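Local coordinates for molybdate-binding protein MolA (Haemophilus influenzae, PDB 3PSH) that binds molybdate and tungstate in the periplasm and serves the MolBC ABC transporter as the solute-binding protein for low-affinity molybdate import, at residues 31-36 with 54-59; 286-291 with 312-317; 166-171 with 206-211; 293-296 with 301-304. One frame throughout, in Å; residues are numbered along the deposited sequence.

Interaction 1: 31-36 with 54-59; sequences IAVQLD and KNYVRL
Van der Waals contact of Val33, near the end of helix 26-34, with the phenol oxygen and ring edge of Tyr56, in the loop after helix 48-52, carries most of this small buried meeting. The two side chains approach from opposite directions. Val33 sets CB and both methyls against the phenol oxygen: CB of Val33 lies 3.4 Å from Tyr56 OH, and CG2 of Val33 lies 3.5 Å from the same oxygen. CG2 also reaches the ring edge, close to the ring plane, 4.1 Å from Tyr56 CE2. Tyr56 gets there because its CG stands anti to its own backbone N (chi1 -162°), which swings the ring across to the helix. Leu59 adds a looser flank, its carbonyl O being 4.5 Å from Val33 CG1.

The polar component lies earlier on the same helix, where the hydroxyl of Tyr56 hydrogen-bonds with OD1 of Asn30. Asp36, with positive phi, ends the helix in a Schellman motif; one of its two bonds is Asp36 N to Val33 O, 3.0 Å.

Helix 26-34 begins with the molybdate-binding residues His26 and Gln27. The phenol oxygen, touched by valine carbons yet bonded to Asn30, therefore joins apolar packing to one satisfied polar end, with the Tyr56 side chain about 11 Å from the bound molybdate.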
loop_
_atom_site.group_PDB
_atom_site.type_symbol
_atom_site.label_atom_id
_atom_site.label_comp_id
_atom_site.label_asym_id
_atom_site.label_seq_id
_atom_site.Cartn_x
_atom_site.Cartn_y
_atom_site.Cartn_z
ATOM N N ILE A 31 3.974 7.647 -1.810
ATOM C CA ILE A 31 3.558 8.467 -3.007
ATOM C C ILE A 31 4.374 9.751 -3.128
ATOM O O ILE A 31 4.867 10.075 -4.225
ATOM C CB ILE A 31 2.004 8.640 -3.078
ATOM C CG1 ILE A 31 1.289 7.270 -3.286
ATOM C CG2 ILE A 31 1.634 9.803 -4.140
ATOM C CD1 ILE A 31 -0.152 7.283 -2.976
ATOM N N ALA A 32 4.472 10.493 -2.024
ATOM C CA ALA A 32 5.199 11.779 -2.056
ATOM C C ALA A 32 6.638 11.573 -2.433
ATOM O O ALA A 32 7.209 12.436 -3.168
ATOM C CB ALA A 32 5.173 12.507 -0.688
ATOM N N VAL A 33 7.239 10.447 -1.990
ATOM C CA VAL A 33 8.611 10.191 -2.362
ATOM C C VAL A 33 8.640 10.024 -3.889
ATOM O O VAL A 33 9.576 10.476 -4.601
ATOM C CB VAL A 33 9.158 8.912 -1.601
ATOM C CG1 VAL A 33 10.466 8.393 -2.267
ATOM C CG2 VAL A 33 9.332 9.220 -0.115
ATOM N N GLN A 34 7.636 9.342 -4.414
ATOM C CA GLN A 34 7.654 9.062 -5.868
ATOM C C GLN A 34 7.258 10.266 -6.721
ATOM O O GLN A 34 7.270 10.242 -7.953
ATOM C CB GLN A 34 6.804 7.835 -6.258
ATOM C CG GLN A 34 7.374 6.558 -5.558
ATOM C CD GLN A 34 6.466 5.355 -5.861
ATOM O OE1 GLN A 34 6.341 4.952 -7.042
ATOM N NE2 GLN A 34 5.774 4.839 -4.820
ATOM N N LEU A 35 6.666 11.262 -6.068
ATOM C CA LEU A 35 6.381 12.571 -6.693
ATOM C C LEU A 35 7.590 13.522 -6.519
ATOM O O LEU A 35 7.516 14.684 -7.035
ATOM C CB LEU A 35 5.147 13.178 -6.002
ATOM C CG LEU A 35 3.833 12.504 -6.276
ATOM C CD1 LEU A 35 2.794 13.294 -5.489
ATOM C CD2 LEU A 35 3.452 12.425 -7.826
ATOM N N ASP A 36 8.687 13.050 -5.901
ATOM C CA ASP A 36 9.952 13.856 -5.644
ATOM C C ASP A 36 9.503 15.087 -4.836
ATOM O O ASP A 36 9.978 16.210 -5.122
ATOM C CB ASP A 36 10.624 14.422 -6.936
ATOM C CG ASP A 36 12.148 14.694 -6.762
ATOM O OD1 ASP A 36 12.732 14.398 -5.693
ATOM O OD2 ASP A 36 12.734 15.267 -7.737
ATOM N N LYS A 54 12.523 -1.854 6.755
ATOM C CA LYS A 54 13.800 -1.313 7.190
ATOM C C LYS A 54 14.644 -0.775 6.034
ATOM O O LYS A 54 15.600 0.041 6.277
ATOM C CB LYS A 54 14.570 -2.377 8.024
ATOM C CG LYS A 54 15.351 -3.353 7.106
ATOM C CD LYS A 54 15.905 -4.557 7.896
ATOM C CE LYS A 54 16.416 -5.597 6.927
ATOM N NZ LYS A 54 17.557 -5.015 6.094
ATOM N N ASN A 55 14.412 -1.175 4.769
ATOM C CA ASN A 55 15.276 -0.707 3.696
ATOM C C ASN A 55 14.715 0.544 2.986
ATOM O O ASN A 55 15.376 1.069 2.064
ATOM C CB ASN A 55 15.549 -1.799 2.663
ATOM C CG ASN A 55 16.213 -3.028 3.315
ATOM O OD1 ASN A 55 17.212 -2.872 4.018
ATOM N ND2 ASN A 55 15.694 -4.224 3.049
ATOM N N TYR A 56 13.514 0.967 3.425
ATOM C CA TYR A 56 12.899 2.153 2.764
ATOM C C TYR A 56 13.836 3.372 2.766
ATOM O O TYR A 56 13.884 4.161 1.821
ATOM C CB TYR A 56 11.572 2.568 3.412
ATOM C CG TYR A 56 10.840 3.446 2.422
ATOM C CD1 TYR A 56 10.092 2.810 1.393
ATOM C CD2 TYR A 56 10.788 4.833 2.544
ATOM C CE1 TYR A 56 9.379 3.521 0.386
ATOM C CE2 TYR A 56 10.133 5.562 1.593
ATOM C CZ TYR A 56 9.391 4.937 0.514
ATOM O OH TYR A 56 8.722 5.771 -0.331
ATOM N N VAL A 57 14.600 3.500 3.852
ATOM C CA VAL A 57 15.462 4.671 4.109
ATOM C C VAL A 57 16.519 4.691 2.973
ATOM O O VAL A 57 17.066 5.766 2.619
ATOM C CB VAL A 57 16.072 4.542 5.554
ATOM C CG1 VAL A 57 17.132 3.418 5.550
ATOM C CG2 VAL A 57 16.650 5.892 6.087
ATOM N N ARG A 58 16.770 3.568 2.315
ATOM C CA ARG A 58 17.670 3.607 1.202
ATOM C C ARG A 58 17.177 4.504 0.044
ATOM O O ARG A 58 17.988 5.100 -0.724
ATOM C CB ARG A 58 18.001 2.219 0.648
ATOM C CG ARG A 58 19.091 2.299 -0.449
ATOM C CD ARG A 58 19.412 0.919 -1.030
ATOM N NE ARG A 58 18.306 0.540 -1.920
ATOM C CZ ARG A 58 18.290 0.896 -3.212
ATOM N NH1 ARG A 58 19.255 1.644 -3.734
ATOM N NH2 ARG A 58 17.286 0.575 -3.970
ATOM N N LEU A 59 15.867 4.520 -0.175
ATOM C CA LEU A 59 15.232 5.198 -1.299
ATOM C C LEU A 59 14.970 6.667 -0.892
ATOM O O LEU A 59 14.834 7.556 -1.746
ATOM C CB LEU A 59 13.862 4.547 -1.577
ATOM C CG LEU A 59 13.934 2.999 -1.912
ATOM C CD1 LEU A 59 12.458 2.345 -1.891
ATOM C CD2 LEU A 59 14.663 2.647 -3.192
#

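Interaction 2: 286-291 with 312-317; sequences LALGEV and NDYYQK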
loop_
_atom_site.group_PDB
_atom_site.type_symbol
_atom_site.label_atom_id
_atom_site.label_comp_id
_atom_site.label_asym_id
_atom_site.label_seq_id
_atom_site.Cartn_x
_atom_site.Cartn_y
_atom_site.Cartn_z
ATOM N N LEU A 286 0.847 -2.182 -8.277
ATOM C CA LEU A 286 0.137 -2.496 -9.590
ATOM C C LEU A 286 1.127 -2.747 -10.698
ATOM O O LEU A 286 1.174 -3.847 -11.319
ATOM C CB LEU A 286 -0.831 -1.337 -10.019
ATOM C CG LEU A 286 -2.102 -1.449 -9.133
ATOM C CD1 LEU A 286 -2.031 -1.124 -7.593
ATOM C CD2 LEU A 286 -3.212 -0.552 -9.786
ATOM N N ALA A 287 1.997 -1.750 -10.935
ATOM C CA ALA A 287 2.788 -1.737 -12.143
ATOM C C ALA A 287 3.796 -2.947 -12.174
ATOM O O ALA A 287 3.944 -3.704 -13.191
ATOM C CB ALA A 287 3.473 -0.423 -12.253
ATOM N N LEU A 288 4.500 -3.114 -11.066
ATOM C CA LEU A 288 5.535 -4.100 -10.973
ATOM C C LEU A 288 5.090 -5.350 -10.155
ATOM O O LEU A 288 5.445 -6.517 -10.468
ATOM C CB LEU A 288 6.805 -3.416 -10.329
ATOM C CG LEU A 288 7.244 -2.088 -10.979
ATOM C CD1 LEU A 288 8.452 -1.505 -10.171
ATOM C CD2 LEU A 288 7.675 -2.298 -12.448
ATOM N N GLY A 289 4.438 -5.115 -9.024
ATOM C CA GLY A 289 4.127 -6.185 -8.145
ATOM C C GLY A 289 3.223 -7.233 -8.812
ATOM O O GLY A 289 3.460 -8.418 -8.611
ATOM N N GLU A 290 2.130 -6.812 -9.449
ATOM C CA GLU A 290 1.212 -7.784 -10.046
ATOM C C GLU A 290 1.907 -8.563 -11.172
ATOM O O GLU A 290 1.695 -9.765 -11.336
ATOM C CB GLU A 290 -0.006 -7.083 -10.624
ATOM C CG GLU A 290 -0.846 -6.520 -9.472
ATOM C CD GLU A 290 -2.117 -5.779 -9.954
ATOM O OE1 GLU A 290 -2.386 -5.665 -11.174
ATOM O OE2 GLU A 290 -2.826 -5.187 -9.028
ATOM N N VAL A 291 2.832 -7.910 -11.857
ATOM C CA VAL A 291 3.596 -8.594 -12.961
ATOM C C VAL A 291 4.554 -9.618 -12.267
ATOM O O VAL A 291 4.614 -10.802 -12.694
ATOM C CB VAL A 291 4.369 -7.611 -13.881
ATOM C CG1 VAL A 291 5.167 -8.388 -14.946
ATOM C CG2 VAL A 291 3.376 -6.591 -14.552
ATOM N N ASN A 312 13.706 -1.566 -13.154
ATOM C CA ASN A 312 14.754 -0.535 -13.260
ATOM C C ASN A 312 14.244 0.812 -13.797
ATOM O O ASN A 312 14.530 1.873 -13.163
ATOM C CB ASN A 312 15.907 -0.952 -14.142
ATOM C CG ASN A 312 17.032 0.100 -14.115
ATOM O OD1 ASN A 312 17.612 0.350 -13.036
ATOM N ND2 ASN A 312 17.302 0.758 -15.267
ATOM N N ASP A 313 13.487 0.777 -14.904
ATOM C CA ASP A 313 12.984 1.986 -15.543
ATOM C C ASP A 313 12.075 2.789 -14.521
ATOM O O ASP A 313 12.127 4.015 -14.414
ATOM C CB ASP A 313 12.132 1.654 -16.791
ATOM C CG ASP A 313 12.977 1.135 -17.958
ATOM O OD1 ASP A 313 14.203 1.362 -17.897
ATOM O OD2 ASP A 313 12.355 0.439 -18.829
ATOM N N TYR A 314 11.259 2.011 -13.792
ATOM C CA TYR A 314 10.328 2.542 -12.819
ATOM C C TYR A 314 11.110 3.162 -11.632
ATOM O O TYR A 314 10.770 4.323 -11.203
ATOM C CB TYR A 314 9.377 1.418 -12.301
ATOM C CG TYR A 314 8.205 1.933 -11.363
ATOM C CD1 TYR A 314 6.943 2.018 -11.849
ATOM C CD2 TYR A 314 8.493 2.405 -10.104
ATOM C CE1 TYR A 314 5.854 2.535 -11.014
ATOM C CE2 TYR A 314 7.501 2.826 -9.241
ATOM C CZ TYR A 314 6.150 2.947 -9.715
ATOM O OH TYR A 314 5.116 3.467 -8.910
ATOM N N TYR A 315 12.085 2.437 -11.110
ATOM C CA TYR A 315 12.869 2.918 -9.961
ATOM C C TYR A 315 13.662 4.155 -10.394
ATOM O O TYR A 315 13.675 5.120 -9.645
ATOM C CB TYR A 315 13.759 1.859 -9.330
ATOM C CG TYR A 315 13.078 1.105 -8.231
ATOM C CD1 TYR A 315 11.922 0.327 -8.449
ATOM C CD2 TYR A 315 13.566 1.157 -6.909
ATOM C CE1 TYR A 315 11.322 -0.382 -7.327
ATOM C CE2 TYR A 315 13.026 0.417 -5.831
ATOM C CZ TYR A 315 11.837 -0.355 -6.063
ATOM O OH TYR A 315 11.307 -0.990 -4.949
ATOM N N GLN A 316 14.198 4.181 -11.607
ATOM C CA GLN A 316 15.057 5.336 -11.951
ATOM C C GLN A 316 14.151 6.577 -12.093
ATOM O O GLN A 316 14.570 7.686 -11.665
ATOM C CB GLN A 316 15.800 5.037 -13.277
ATOM C CG GLN A 316 16.822 3.885 -13.116
ATOM C CD GLN A 316 18.090 4.290 -12.382
ATOM O OE1 GLN A 316 18.310 5.450 -12.078
ATOM N NE2 GLN A 316 18.911 3.276 -12.008
ATOM N N LYS A 317 12.903 6.361 -12.584
ATOM C CA LYS A 317 11.942 7.459 -12.786
ATOM C C LYS A 317 11.346 8.024 -11.487
ATOM O O LYS A 317 11.476 9.256 -11.206
ATOM C CB LYS A 317 10.839 7.109 -13.791
ATOM C CG LYS A 317 9.719 8.110 -13.808
ATOM C CD LYS A 317 10.021 9.290 -14.737
ATOM C CE LYS A 317 8.875 10.317 -14.653
ATOM N NZ LYS A 317 9.479 11.614 -15.341
#
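Leu288 of helix 283-297 lays its CD1 methyl against the ring of Tyr314 in helix 307-319. The two helices run roughly antiparallel near the C-terminus of the periplasmic binding protein fold, the short axes passing 11.0 Å apart with 151° between their directions.

The side-chain conformations decide the fit. Leu288 has CG anti to its carbonyl carbon, and with chi2 at 177° CD1 continues the chain outward to the base of the tyrosine, 3.6 Å from Tyr314 CG. CD1 is also 3.7 Å from Tyr314 CB, and CD2 of Leu288 touches the same atom more loosely, at 4.1 Å. Tyr314 takes the alternative course: its CG is anti to the backbone N (chi1 -173°), which tips the ring back along the partner helix until CE1 comes within 4.0 Å of Ala287 CB. Both aliphatic groups meet that ring at a slant. Tyr315 is placed differently, since its CB starts off to one side and only the ring returns to the contact, presenting its edge to the same leucine methyl.

No hydrogen bond crosses between the two segments, so the contact is purely apolar and the phenol oxygens find partners beyond it. Tyr314 OH bonds with OE1 of Gln34, and Tyr315 OH with OE1 of Glu273. Leu160 and Ala163 of helix 154-165 also pack on Tyr314. The Leu288 methyl thus serves two aromatic neighbours, with its CD1 4.2 Å from Tyr315 CE1.

Interaction 3: 166-171 with 206-211; sequences ANRKLL and MEHAGA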
loop_
_atom_site.group_PDB
_atom_site.type_symbol
_atom_site.label_atom_id
_atom_site.label_comp_id
_atom_site.label_asym_id
_atom_site.label_seq_id
_atom_site.Cartn_x
_atom_site.Cartn_y
_atom_site.Cartn_z
ATOM N N ALA A 166 -0.118 0.721 -16.336
ATOM C CA ALA A 166 0.412 0.478 -17.656
ATOM C C ALA A 166 0.430 -1.030 -17.986
ATOM O O ALA A 166 0.534 -1.379 -19.175
ATOM C CB ALA A 166 1.809 1.017 -17.696
ATOM N N ASN A 167 0.439 -1.905 -16.962
ATOM C CA ASN A 167 0.581 -3.367 -17.211
ATOM C C ASN A 167 -0.700 -4.129 -17.014
ATOM O O ASN A 167 -0.702 -5.360 -17.078
ATOM C CB ASN A 167 1.753 -3.980 -16.404
ATOM C CG ASN A 167 3.064 -3.358 -16.803
ATOM O OD1 ASN A 167 3.349 -3.170 -18.002
ATOM N ND2 ASN A 167 3.880 -3.016 -15.835
ATOM N N ARG A 168 -1.752 -3.441 -16.644
ATOM C CA ARG A 168 -2.996 -4.132 -16.291
ATOM C C ARG A 168 -3.563 -4.863 -17.547
ATOM O O ARG A 168 -4.036 -6.013 -17.424
ATOM C CB ARG A 168 -4.027 -3.083 -15.803
ATOM C CG ARG A 168 -3.806 -2.842 -14.329
ATOM C CD ARG A 168 -4.549 -3.914 -13.526
ATOM N NE ARG A 168 -4.337 -3.990 -12.039
ATOM C CZ ARG A 168 -5.139 -3.331 -11.167
ATOM N NH1 ARG A 168 -6.118 -2.536 -11.629
ATOM N NH2 ARG A 168 -5.006 -3.504 -9.886
ATOM N N LYS A 169 -3.430 -4.238 -18.706
ATOM C CA LYS A 169 -3.932 -4.883 -19.958
ATOM C C LYS A 169 -3.204 -6.201 -20.300
ATOM O O LYS A 169 -3.902 -7.215 -20.555
ATOM C CB LYS A 169 -4.038 -3.921 -21.135
ATOM C CG LYS A 169 -4.501 -4.611 -22.423
ATOM C CD LYS A 169 -4.166 -3.748 -23.698
ATOM C CE LYS A 169 -4.130 -4.558 -25.046
ATOM N NZ LYS A 169 -5.205 -5.610 -25.060
ATOM N N LEU A 170 -1.879 -6.185 -20.203
ATOM C CA LEU A 170 -1.075 -7.375 -20.363
ATOM C C LEU A 170 -1.602 -8.511 -19.483
ATOM O O LEU A 170 -1.858 -9.658 -19.927
ATOM C CB LEU A 170 0.401 -7.036 -20.039
ATOM C CG LEU A 170 1.322 -8.268 -19.936
ATOM C CD1 LEU A 170 1.603 -8.805 -21.396
ATOM C CD2 LEU A 170 2.638 -7.860 -19.305
ATOM N N LEU A 171 -1.775 -8.232 -18.174
ATOM C CA LEU A 171 -2.231 -9.328 -17.288
ATOM C C LEU A 171 -3.665 -9.747 -17.612
ATOM O O LEU A 171 -3.933 -10.927 -17.507
ATOM C CB LEU A 171 -2.167 -8.892 -15.817
ATOM C CG LEU A 171 -0.724 -8.470 -15.381
ATOM C CD1 LEU A 171 -0.765 -8.147 -13.915
ATOM C CD2 LEU A 171 0.395 -9.506 -15.692
ATOM N N MET A 206 -3.822 -10.347 -5.887
ATOM C CA MET A 206 -3.884 -11.797 -6.152
ATOM C C MET A 206 -4.814 -12.032 -7.362
ATOM O O MET A 206 -4.397 -12.690 -8.365
ATOM C CB MET A 206 -4.410 -12.489 -4.930
ATOM C CG MET A 206 -3.350 -12.394 -3.811
ATOM S SD MET A 206 -3.956 -13.292 -2.408
ATOM C CE MET A 206 -2.646 -13.120 -1.118
ATOM N N GLU A 207 -5.955 -11.367 -7.434
ATOM C CA GLU A 207 -6.878 -11.656 -8.588
ATOM C C GLU A 207 -6.275 -11.300 -9.924
ATOM O O GLU A 207 -6.402 -12.039 -10.947
ATOM C CB GLU A 207 -8.167 -10.846 -8.410
ATOM C CG GLU A 207 -9.046 -11.455 -7.357
ATOM C CD GLU A 207 -10.273 -10.529 -7.019
ATOM O OE1 GLU A 207 -10.435 -9.517 -7.764
ATOM O OE2 GLU A 207 -11.023 -10.896 -6.124
ATOM N N HIS A 208 -5.592 -10.160 -9.989
ATOM C CA HIS A 208 -5.032 -9.676 -11.249
ATOM C C HIS A 208 -3.868 -10.556 -11.751
ATOM O O HIS A 208 -3.535 -10.540 -12.906
ATOM C CB HIS A 208 -4.579 -8.237 -11.102
ATOM C CG HIS A 208 -5.728 -7.270 -11.097
ATOM N ND1 HIS A 208 -6.287 -6.735 -12.253
ATOM C CD2 HIS A 208 -6.397 -6.710 -10.049
ATOM C CE1 HIS A 208 -7.281 -5.906 -11.913
ATOM N NE2 HIS A 208 -7.384 -5.900 -10.590
ATOM N N ALA A 209 -3.261 -11.297 -10.830
ATOM C CA ALA A 209 -2.173 -12.182 -11.240
ATOM C C ALA A 209 -2.629 -13.652 -11.251
ATOM O O ALA A 209 -1.842 -14.582 -11.103
ATOM C CB ALA A 209 -0.935 -11.968 -10.291
ATOM N N GLY A 210 -3.948 -13.879 -11.362
ATOM C CA GLY A 210 -4.405 -15.308 -11.562
ATOM C C GLY A 210 -4.453 -16.152 -10.309
ATOM O O GLY A 210 -4.343 -17.421 -10.380
ATOM N N ALA A 211 -4.716 -15.476 -9.127
ATOM C CA ALA A 211 -4.743 -16.085 -7.844
ATOM C C ALA A 211 -5.923 -15.619 -7.075
ATOM O O ALA A 211 -6.731 -14.862 -7.603
ATOM C CB ALA A 211 -3.428 -15.741 -7.039
HETATM O O HOH W 1 -5.289 -6.823 -15.274
#
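A bend at chi2 (-84°) folds the Arg168 chain so that its guanidinium comes down on His208, whose imidazole is turned to meet it by a CG anti to the carbonyl carbon (chi1 -76°). The result is a parallel arginine-histidine stack joining the start of helix 168-175 to the end of helix 201-208. The planes differ by 1° and the centres stand 3.5 Å apart. Over the ring, Arg168 CZ is offset toward the rim, while His208 CE1 sits above the middle of the guanidinium.

The nitrogens that come close in this stack lie face to face and do not bond each other. Arg168 NE forms a salt bridge with Glu290, His208 NE2 bonds with Asp133, and the amide of Asn137 takes Arg168 NH1. These partners probably help to hold the rotation of both planes, and the two carboxylates would probably ease the proximity of arginine to imidazole.

Beside the stack, Leu171 CB touches the carbonyl O of His208 at 3.6 Å. Helix 201-208 ends in a Schellman motif at Gly210, through Ala211 N to Met206 O and Gly210 N to Glu207 O. A water in the plane of the imidazole donates to Arg168 O at 2.6 Å and is hydrogen-bonded to His208 ND1 at 3.2 Å.

Interaction 4: 293-296 with 301-304; sequences LAKA and RFQD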
loop_
_atom_site.group_PDB
_atom_site.type_symbol
_atom_site.label_atom_id
_atom_site.label_comp_id
_atom_site.label_asym_id
_atom_site.label_seq_id
_atom_site.Cartn_x
_atom_site.Cartn_y
_atom_site.Cartn_z
ATOM N N LEU A 293 4.045 -11.242 -9.442
ATOM C CA LEU A 293 3.327 -12.387 -8.921
ATOM C C LEU A 293 2.816 -13.232 -10.141
ATOM O O LEU A 293 2.797 -14.486 -10.078
ATOM C CB LEU A 293 2.138 -11.919 -8.028
ATOM C CG LEU A 293 1.296 -13.015 -7.400
ATOM C CD1 LEU A 293 2.144 -13.940 -6.503
ATOM C CD2 LEU A 293 0.193 -12.306 -6.572
ATOM N N ALA A 294 2.390 -12.540 -11.213
ATOM C CA ALA A 294 1.865 -13.264 -12.409
ATOM C C ALA A 294 3.003 -14.134 -12.935
ATOM O O ALA A 294 2.774 -15.300 -13.253
ATOM C CB ALA A 294 1.403 -12.309 -13.463
ATOM N N LYS A 295 4.241 -13.597 -13.026
ATOM C CA LYS A 295 5.345 -14.343 -13.611
ATOM C C LYS A 295 5.772 -15.492 -12.694
ATOM O O LYS A 295 6.294 -16.538 -13.158
ATOM C CB LYS A 295 6.595 -13.448 -13.880
ATOM C CG LYS A 295 6.530 -12.426 -14.881
ATOM C CD LYS A 295 7.944 -11.704 -15.109
ATOM C CE LYS A 295 9.231 -12.587 -15.467
ATOM N NZ LYS A 295 9.260 -12.997 -16.921
ATOM N N ALA A 296 5.662 -15.268 -11.379
ATOM C CA ALA A 296 6.012 -16.277 -10.416
ATOM C C ALA A 296 5.064 -17.483 -10.564
ATOM O O ALA A 296 5.463 -18.626 -10.379
ATOM C CB ALA A 296 5.983 -15.675 -8.945
ATOM N N ARG A 301 3.925 -18.072 -19.249
ATOM C CA ARG A 301 3.072 -17.137 -20.030
ATOM C C ARG A 301 3.709 -15.781 -20.143
ATOM O O ARG A 301 3.125 -14.928 -20.838
ATOM C CB ARG A 301 1.656 -16.922 -19.486
ATOM C CG ARG A 301 0.805 -18.166 -19.429
ATOM C CD ARG A 301 -0.599 -17.879 -18.730
ATOM N NE ARG A 301 -1.341 -19.135 -18.736
ATOM C CZ ARG A 301 -2.669 -19.212 -18.948
ATOM N NH1 ARG A 301 -3.353 -18.123 -19.189
ATOM N NH2 ARG A 301 -3.342 -20.373 -19.008
ATOM N N PHE A 302 4.900 -15.595 -19.498
ATOM C CA PHE A 302 5.500 -14.283 -19.389
ATOM C C PHE A 302 7.002 -14.241 -19.736
ATOM O O PHE A 302 7.708 -13.387 -19.260
ATOM C CB PHE A 302 5.228 -13.690 -17.969
ATOM C CG PHE A 302 3.774 -13.414 -17.746
ATOM C CD1 PHE A 302 3.141 -12.285 -18.345
ATOM C CD2 PHE A 302 2.997 -14.330 -16.969
ATOM C CE1 PHE A 302 1.721 -12.047 -18.124
ATOM C CE2 PHE A 302 1.578 -14.093 -16.744
ATOM C CZ PHE A 302 0.949 -12.912 -17.341
ATOM N N GLN A 303 7.498 -15.212 -20.508
ATOM C CA GLN A 303 8.951 -15.241 -20.744
ATOM C C GLN A 303 9.534 -14.102 -21.496
ATOM O O GLN A 303 10.700 -13.762 -21.284
ATOM C CB GLN A 303 9.272 -16.628 -21.416
ATOM C CG GLN A 303 9.095 -17.865 -20.490
ATOM C CD GLN A 303 10.032 -17.930 -19.312
ATOM O OE1 GLN A 303 11.150 -17.376 -19.332
ATOM N NE2 GLN A 303 9.670 -18.717 -18.346
ATOM N N ASP A 304 8.686 -13.452 -22.293
ATOM C CA ASP A 304 9.018 -12.249 -23.023
ATOM C C ASP A 304 8.992 -11.005 -22.157
ATOM O O ASP A 304 9.334 -9.932 -22.656
ATOM C CB ASP A 304 8.059 -11.873 -24.209
ATOM C CG ASP A 304 6.579 -11.820 -23.786
ATOM O OD1 ASP A 304 6.205 -12.769 -23.019
ATOM O OD2 ASP A 304 5.791 -10.992 -24.280
#
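The phenyl ring of Phe302 is met obliquely by two neighbours from helix 283-297, the methyl of Ala294 and the CG methylene of Lys295. Ala294 CB touches the far part of the ring, 3.7 Å from Phe302 CE2. The lysine works nearer the stem, its CG lying 3.6 Å from Phe302 CB. The carbonyl O of Ala294 is also close, 3.8 Å from Phe302 CD2. Leu171 and Arg174 of helix 168-175 pack on Phe302 as well, so that the ring is wedged between two helices.

This is the connection between the last two helices of the periplasmic binding protein chain: helix 283-297 ends, and the loop holding Phe302 runs back beside its last turns before helix 307-319 begins. Phe302 and Lys295 have their CA atoms 5.8 Å apart.

The lysine closes this turn with a hydrogen bond as well as with its methylenes. Its chain bends at chi3 (55°) and again at chi4 (79°), which curls the ammonium back over the loop backbone. NZ of Lys295 donates to Phe302 O at 2.8 Å, coming from above the carbonyl plane with a C=O...N angle of 138°. The same ammonium bonds to the carbonyl O of Val305, so one ammonium group holds two loop carbonyls. Farther along the loop, Asp304 makes its salt bridge with Arg174.

Overall arrangement
Interactions 1 and 2 are buried, while 3 and 4 are only partly so, and the chemistry changes accordingly. The first two rest on aliphatic side chains packed against tyrosines, in interaction 1 mostly against the phenol oxygen and in interaction 2 against the rings; they meet where Leu59 packs on Tyr315. Interaction 3 relies on a charged stack and water, and interaction 4 on a lysine gripping backbone carbonyls. Helix 283-297 contributes to both 2 and 4, with 4 nested inside the loop that 2 closes. That helix also reaches interaction 3, through a hydrogen bond from Asn167 ND2 to Ala287 O and through Ala294, which packs on Leu171. Interaction 1 stands well apart from 3 and 4.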